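Local structure of glutathione peroxidase (Hypocrea jecorina, 6VPD) at residues A[159-170]-A[182-192]. The protein probably reduces hydroperoxides to alcohols with electrons from thioredoxin, as a thioredoxin-dependent peroxidase of the glutathione peroxidase family. Residues are numbered along the deposited sequence; the frame is centred on the assembly and turned at random.
Sequences LIGRDGKVIGRW and KIIEAIKQPAP
Arg162 reaches from the hairpin turn to the C-terminal end of helix 176-188 and takes hold of one carbonyl, that of Ile187. Both bonds come from one side of the guanidinium. NH2 lies 2.7 Å from Ile187 O, with an N-H...O angle of 156°. The bond from NE to the same oxygen is longer, 3.1 Å, and more bent. The oxygen sits almost in the guanidinium plane, and two nitrogens gripping it there should restrain the group's rotation. A chain extended from CG to NE carries the head that far. Outside these two segments, NH2 also forms a salt bridge with Asp84 and NH1 donates to Gly49 O, so the arginine ties in two further parts of the chain. A leucine here would probably leave the Ile187 carbonyl without these two donors and Asp84 without its charged mate.

The apolar contacts run along both strands and into the tail. Leu159, with CG anti to the backbone N (chi1 -179°), sets CD1 3.9 Å from Ile183 CG1 and CD2 near the backbone carbonyl of Lys182. Ile167 CD1 meets Ala186 CB at 3.7 Å, while Lys182 CG lies 4.0 Å from Trp170 CZ2. Past the helix, Ala191 CB rests against Arg162 CB, and Pro192 CD lies 3.7 Å from Asp163 CB.

Strand 166-170 runs nearly antiparallel to helix 182-188, at 171°. A type I turn, Gly161 to Gly164, joins the strands, and a classic beta bulge places Ile167 and Gly168 opposite Leu159. This is the C-terminal beta-beta-alpha unit of the thioredoxin fold, its hairpin covered by the last helix.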
ATOM      1  N   LEU A 159       4.016   1.365 -16.332  1.00 31.37           N
ATOM      2  CA  LEU A 159       3.634   2.035 -17.566  1.00 31.69           C
ATOM      3  C   LEU A 159       4.696   1.773 -18.636  1.00 34.44           C
ATOM      4  O   LEU A 159       5.873   2.085 -18.429  1.00 31.62           O
ATOM      5  CB  LEU A 159       3.461   3.528 -17.314  1.00 30.97           C
ATOM      6  CG  LEU A 159       3.029   4.372 -18.506  1.00 34.00           C
ATOM      7  CD1 LEU A 159       1.702   3.855 -19.027  1.00 35.76           C
ATOM      8  CD2 LEU A 159       2.957   5.856 -18.112  1.00 33.05           C
ATOM      9  N   ILE A 160       4.272   1.206 -19.774  1.00 32.05           N
ATOM     10  CA  ILE A 160       5.147   0.901 -20.901  1.00 34.16           C
ATOM     11  C   ILE A 160       4.956   1.965 -21.975  1.00 36.89           C
ATOM     12  O   ILE A 160       3.849   2.127 -22.507  1.00 36.86           O
ATOM     13  CB  ILE A 160       4.866  -0.492 -21.499  1.00 33.34           C
ATOM     14  CG1 ILE A 160       4.772  -1.613 -20.438  1.00 28.05           C
ATOM     15  CG2 ILE A 160       5.930  -0.793 -22.535  1.00 30.65           C
ATOM     16  CD1 ILE A 160       5.938  -1.740 -19.521  1.00 26.78           C
ATOM     17  N   GLY A 161       6.042   2.660 -22.339  1.00 36.02           N
ATOM     18  CA  GLY A 161       5.989   3.601 -23.438  1.00 35.14           C
ATOM     19  C   GLY A 161       5.951   2.900 -24.786  1.00 34.50           C
ATOM     20  O   GLY A 161       6.172   1.695 -24.901  1.00 35.40           O
ATOM     21  N   ARG A 162       5.659   3.680 -25.833  1.00 37.93           N
ATOM     22  CA  ARG A 162       5.477   3.103 -27.165  1.00 41.88           C
ATOM     23  C   ARG A 162       6.711   2.331 -27.624  1.00 39.15           C
ATOM     24  O   ARG A 162       6.592   1.390 -28.417  1.00 37.87           O
ATOM     25  CB  ARG A 162       5.141   4.194 -28.184  1.00 37.80           C
ATOM     26  CG  ARG A 162       3.835   4.935 -27.948  1.00 37.81           C
ATOM     27  CD  ARG A 162       3.504   5.717 -29.216  1.00 34.72           C
ATOM     28  NE  ARG A 162       2.336   6.583 -29.101  1.00 41.91           N
ATOM     29  CZ  ARG A 162       1.130   6.301 -29.610  1.00 47.60           C
ATOM     30  NH1 ARG A 162       0.921   5.156 -30.260  1.00 46.44           N
ATOM     31  NH2 ARG A 162       0.126   7.164 -29.481  1.00 41.65           N
ATOM     32  N   ASP A 163       7.892   2.698 -27.118  1.00 35.30           N
ATOM     33  CA  ASP A 163       9.144   2.014 -27.422  1.00 38.42           C
ATOM     34  C   ASP A 163       9.386   0.771 -26.576  1.00 39.96           C
ATOM     35  O   ASP A 163      10.390   0.083 -26.805  1.00 39.22           O
ATOM     36  CB  ASP A 163      10.323   2.966 -27.228  1.00 38.56           C
ATOM     37  CG  ASP A 163      10.401   3.512 -25.809  1.00 47.30           C
ATOM     38  OD1 ASP A 163       9.352   3.530 -25.101  1.00 46.37           O
ATOM     39  OD2 ASP A 163      11.510   3.932 -25.405  1.00 52.92           O
ATOM     40  N   GLY A 164       8.532   0.485 -25.592  1.00 35.51           N
ATOM     41  CA  GLY A 164       8.659  -0.724 -24.804  1.00 35.28           C
ATOM     42  C   GLY A 164       9.557  -0.653 -23.583  1.00 35.25           C
ATOM     43  O   GLY A 164       9.855  -1.700 -23.000  1.00 34.23           O
ATOM     44  N   LYS A 165      10.008   0.528 -23.184  1.00 32.57           N
ATOM     45  CA  LYS A 165      10.745   0.686 -21.941  1.00 33.57           C
ATOM     46  C   LYS A 165       9.770   1.027 -20.820  1.00 37.65           C
ATOM     47  O   LYS A 165       8.749   1.686 -21.036  1.00 39.46           O
ATOM     48  CB  LYS A 165      11.795   1.799 -22.049  1.00 35.01           C
ATOM     49  CG  LYS A 165      12.570   1.838 -23.352  1.00 40.40           C
ATOM     50  CD  LYS A 165      13.815   0.946 -23.351  1.00 52.91           C
ATOM     51  CE  LYS A 165      14.751   1.325 -24.532  1.00 51.02           C
ATOM     52  NZ  LYS A 165      14.531   0.490 -25.750  1.00 46.78           N
ATOM     53  N   VAL A 166      10.090   0.579 -19.608  1.00 40.35           N
ATOM     54  CA  VAL A 166       9.271   0.933 -18.456  1.00 33.53           C
ATOM     55  C   VAL A 166       9.505   2.395 -18.124  1.00 31.80           C
ATOM     56  O   VAL A 166      10.629   2.798 -17.814  1.00 36.98           O
ATOM     57  CB  VAL A 166       9.582   0.030 -17.259  1.00 32.82           C
ATOM     58  CG1 VAL A 166       8.677   0.384 -16.079  1.00 30.05           C
ATOM     59  CG2 VAL A 166       9.400  -1.411 -17.667  1.00 30.12           C
ATOM     60  N   ILE A 167       8.447   3.202 -18.196  1.00 34.64           N
ATOM     61  CA  ILE A 167       8.560   4.625 -17.908  1.00 36.63           C
ATOM     62  C   ILE A 167       7.982   5.003 -16.558  1.00 32.59           C
ATOM     63  O   ILE A 167       8.126   6.152 -16.153  1.00 38.84           O
ATOM     64  CB  ILE A 167       7.926   5.486 -19.021  1.00 36.65           C
ATOM     65  CG1 ILE A 167       6.423   5.287 -19.086  1.00 35.93           C
ATOM     66  CG2 ILE A 167       8.532   5.161 -20.396  1.00 34.03           C
ATOM     67  CD1 ILE A 167       5.833   5.775 -20.412  1.00 34.14           C
ATOM     68  N   GLY A 168       7.348   4.083 -15.840  1.00 37.74           N
ATOM     69  CA  GLY A 168       6.738   4.457 -14.574  1.00 34.91           C
ATOM     70  C   GLY A 168       6.329   3.274 -13.716  1.00 36.20           C
ATOM     71  O   GLY A 168       5.875   2.259 -14.240  1.00 39.15           O
ATOM     72  N   ARG A 169       6.498   3.373 -12.403  1.00 34.06           N
ATOM     73  CA  ARG A 169       5.966   2.382 -11.483  1.00 29.43           C
ATOM     74  C   ARG A 169       5.294   3.096 -10.323  1.00 32.95           C
ATOM     75  O   ARG A 169       5.872   4.029  -9.758  1.00 39.74           O
ATOM     76  CB  ARG A 169       7.072   1.473 -10.974  1.00 29.37           C
ATOM     77  CG  ARG A 169       6.633   0.485  -9.912  1.00 30.00           C
ATOM     78  CD  ARG A 169       7.781  -0.442  -9.577  1.00 31.09           C
ATOM     79  NE  ARG A 169       7.439  -1.386  -8.538  1.00 33.59           N
ATOM     80  CZ  ARG A 169       8.194  -2.434  -8.215  1.00 40.20           C
ATOM     81  NH1 ARG A 169       9.342  -2.672  -8.863  1.00 27.29           N
ATOM     82  NH2 ARG A 169       7.790  -3.241  -7.233  1.00 40.62           N
ATOM     83  N   TRP A 170       4.080   2.677  -9.967  1.00 35.42           N
ATOM     84  CA  TRP A 170       3.328   3.322  -8.897  1.00 36.26           C
ATOM     85  C   TRP A 170       2.834   2.286  -7.909  1.00 35.53           C
ATOM     86  O   TRP A 170       2.423   1.193  -8.299  1.00 40.64           O
ATOM     87  CB  TRP A 170       2.137   4.117  -9.429  1.00 36.66           C
ATOM     88  CG  TRP A 170       2.542   5.324 -10.196  1.00 39.81           C
ATOM     89  CD1 TRP A 170       2.659   6.598  -9.723  1.00 36.01           C
ATOM     90  CD2 TRP A 170       2.897   5.374 -11.585  1.00 40.08           C
ATOM     91  NE1 TRP A 170       3.065   7.436 -10.734  1.00 42.47           N
ATOM     92  CE2 TRP A 170       3.225   6.706 -11.883  1.00 39.01           C
ATOM     93  CE3 TRP A 170       2.972   4.419 -12.598  1.00 37.94           C
ATOM     94  CZ2 TRP A 170       3.608   7.108 -13.157  1.00 45.32           C
ATOM     95  CZ3 TRP A 170       3.365   4.820 -13.859  1.00 39.26           C
ATOM     96  CH2 TRP A 170       3.679   6.149 -14.128  1.00 44.72           C
ATOM     97  N   LYS A 182       0.747  11.057 -17.161  1.00 49.66           N
ATOM     98  CA  LYS A 182       1.902  10.318 -17.671  1.00 42.47           C
ATOM     99  C   LYS A 182       1.518   9.422 -18.849  1.00 46.80           C
ATOM    100  O   LYS A 182       2.300   9.267 -19.798  1.00 44.71           O
ATOM    101  CB  LYS A 182       2.528   9.484 -16.559  1.00 43.11           C
ATOM    102  CG  LYS A 182       3.294  10.294 -15.540  1.00 48.88           C
ATOM    103  CD  LYS A 182       4.675  10.691 -16.017  1.00 49.56           C
ATOM    104  CE  LYS A 182       5.375   9.547 -16.733  1.00 50.30           C
ATOM    105  NZ  LYS A 182       6.515  10.093 -17.511  1.00 56.35           N
ATOM    106  N   ILE A 183       0.333   8.802 -18.797  1.00 45.25           N
ATOM    107  CA  ILE A 183      -0.129   8.001 -19.926  1.00 40.84           C
ATOM    108  C   ILE A 183      -0.221   8.863 -21.166  1.00 39.80           C
ATOM    109  O   ILE A 183       0.374   8.557 -22.208  1.00 42.91           O
ATOM    110  CB  ILE A 183      -1.484   7.340 -19.621  1.00 40.87           C
ATOM    111  CG1 ILE A 183      -1.324   6.230 -18.591  1.00 41.32           C
ATOM    112  CG2 ILE A 183      -2.062   6.755 -20.904  1.00 39.52           C
ATOM    113  CD1 ILE A 183      -2.527   6.083 -17.713  1.00 41.90           C
ATOM    114  N   ILE A 184      -0.965   9.966 -21.062  1.00 39.86           N
ATOM    115  CA  ILE A 184      -1.252  10.825 -22.209  1.00 42.48           C
ATOM    116  C   ILE A 184       0.030  11.423 -22.804  1.00 39.74           C
ATOM    117  O   ILE A 184       0.150  11.547 -24.032  1.00 34.82           O
ATOM    118  CB  ILE A 184      -2.283  11.882 -21.765  1.00 38.92           C
ATOM    119  CG1 ILE A 184      -3.661  11.222 -21.683  1.00 39.72           C
ATOM    120  CG2 ILE A 184      -2.300  13.093 -22.676  1.00 33.61           C
ATOM    121  CD1 ILE A 184      -4.644  11.978 -20.823  1.00 43.41           C
ATOM    122  N   GLU A 185       1.021  11.749 -21.963  1.00 38.70           N
ATOM    123  CA  GLU A 185       2.345  12.107 -22.474  1.00 41.61           C
ATOM    124  C   GLU A 185       2.992  10.944 -23.225  1.00 44.38           C
ATOM    125  O   GLU A 185       3.587  11.140 -24.291  1.00 38.41           O
ATOM    126  CB  GLU A 185       3.246  12.570 -21.332  1.00 38.67           C
ATOM    127  CG  GLU A 185       4.675  13.049 -21.716  1.00 61.22           C
ATOM    128  CD  GLU A 185       4.818  13.741 -23.101  1.00 78.26           C
ATOM    129  OE1 GLU A 185       5.073  13.055 -24.114  1.00 89.50           O
ATOM    130  OE2 GLU A 185       4.681  14.985 -23.188  1.00 84.13           O
ATOM    131  N   ALA A 186       2.905   9.720 -22.685  1.00 39.71           N
ATOM    132  CA  ALA A 186       3.448   8.599 -23.443  1.00 36.28           C
ATOM    133  C   ALA A 186       2.736   8.461 -24.781  1.00 42.42           C
ATOM    134  O   ALA A 186       3.378   8.132 -25.784  1.00 41.15           O
ATOM    135  CB  ALA A 186       3.365   7.299 -22.650  1.00 31.45           C
ATOM    136  N   ILE A 187       1.433   8.785 -24.832  1.00 40.49           N
ATOM    137  CA  ILE A 187       0.662   8.626 -26.067  1.00 42.55           C
ATOM    138  C   ILE A 187       1.061   9.679 -27.101  1.00 41.85           C
ATOM    139  O   ILE A 187       1.210   9.373 -28.293  1.00 34.39           O
ATOM    140  CB  ILE A 187      -0.850   8.666 -25.763  1.00 39.58           C
ATOM    141  CG1 ILE A 187      -1.289   7.390 -25.050  1.00 37.40           C
ATOM    142  CG2 ILE A 187      -1.677   8.879 -27.051  1.00 38.06           C
ATOM    143  CD1 ILE A 187      -2.702   7.463 -24.533  1.00 38.60           C
ATOM    144  N   LYS A 188       1.226  10.939 -26.678  1.00 40.81           N
ATOM    145  CA  LYS A 188       1.599  11.975 -27.640  1.00 39.52           C
ATOM    146  C   LYS A 188       3.005  11.780 -28.201  1.00 38.97           C
ATOM    147  O   LYS A 188       3.344  12.415 -29.203  1.00 39.70           O
ATOM    148  CB  LYS A 188       1.499  13.360 -27.011  1.00 35.14           C
ATOM    149  CG  LYS A 188       0.114  13.770 -26.555  1.00 31.87           C
ATOM    150  CD  LYS A 188       0.205  15.138 -25.899  1.00 32.66           C
ATOM    151  CE  LYS A 188      -1.124  15.832 -25.887  1.00 39.07           C
ATOM    152  NZ  LYS A 188      -2.141  14.972 -25.220  1.00 49.97           N
ATOM    153  N   GLN A 189       3.816  10.926 -27.595  1.00 40.13           N
ATOM    154  CA  GLN A 189       5.168  10.605 -28.042  1.00 43.22           C
ATOM    155  C   GLN A 189       5.112   9.619 -29.207  1.00 41.70           C
ATOM    156  O   GLN A 189       4.358   8.645 -29.155  1.00 45.09           O
ATOM    157  CB  GLN A 189       5.983   9.988 -26.893  1.00 44.33           C
ATOM    158  CG  GLN A 189       6.604  10.982 -25.945  1.00 46.54           C
ATOM    159  CD  GLN A 189       7.752  11.742 -26.589  1.00 61.48           C
ATOM    160  OE1 GLN A 189       8.546  11.180 -27.358  1.00 58.00           O
ATOM    161  NE2 GLN A 189       7.843  13.029 -26.282  1.00 63.28           N
ATOM    162  N   PRO A 190       5.888   9.826 -30.262  1.00 41.54           N
ATOM    163  CA  PRO A 190       5.913   8.833 -31.339  1.00 41.54           C
ATOM    164  C   PRO A 190       6.708   7.606 -30.923  1.00 43.87           C
ATOM    165  O   PRO A 190       7.614   7.688 -30.091  1.00 47.18           O
ATOM    166  CB  PRO A 190       6.591   9.577 -32.494  1.00 44.64           C
ATOM    167  CG  PRO A 190       7.420  10.620 -31.833  1.00 36.54           C
ATOM    168  CD  PRO A 190       6.693  11.021 -30.583  1.00 39.17           C
ATOM    169  N   ALA A 191       6.341   6.457 -31.497  1.00 40.95           N
ATOM    170  CA  ALA A 191       7.142   5.247 -31.373  1.00 46.67           C
ATOM    171  C   ALA A 191       8.395   5.351 -32.248  1.00 59.61           C
ATOM    172  O   ALA A 191       8.439   6.139 -33.197  1.00 59.20           O
ATOM    173  CB  ALA A 191       6.323   4.027 -31.788  1.00 43.16           C
ATOM    174  N   PRO A 192       9.439   4.552 -31.957  1.00 68.46           N
ATOM    175  CA  PRO A 192      10.627   4.604 -32.832  1.00 62.95           C
ATOM    176  C   PRO A 192      10.416   3.912 -34.188  1.00 63.39           C
ATOM    177  O   PRO A 192      11.346   3.841 -35.003  1.00 75.81           O
ATOM    178  CB  PRO A 192      11.696   3.879 -32.012  1.00 56.90           C
ATOM    179  CG  PRO A 192      10.911   2.923 -31.131  1.00 53.83           C
ATOM    180  CD  PRO A 192       9.631   3.658 -30.795  1.00 57.08           C
TER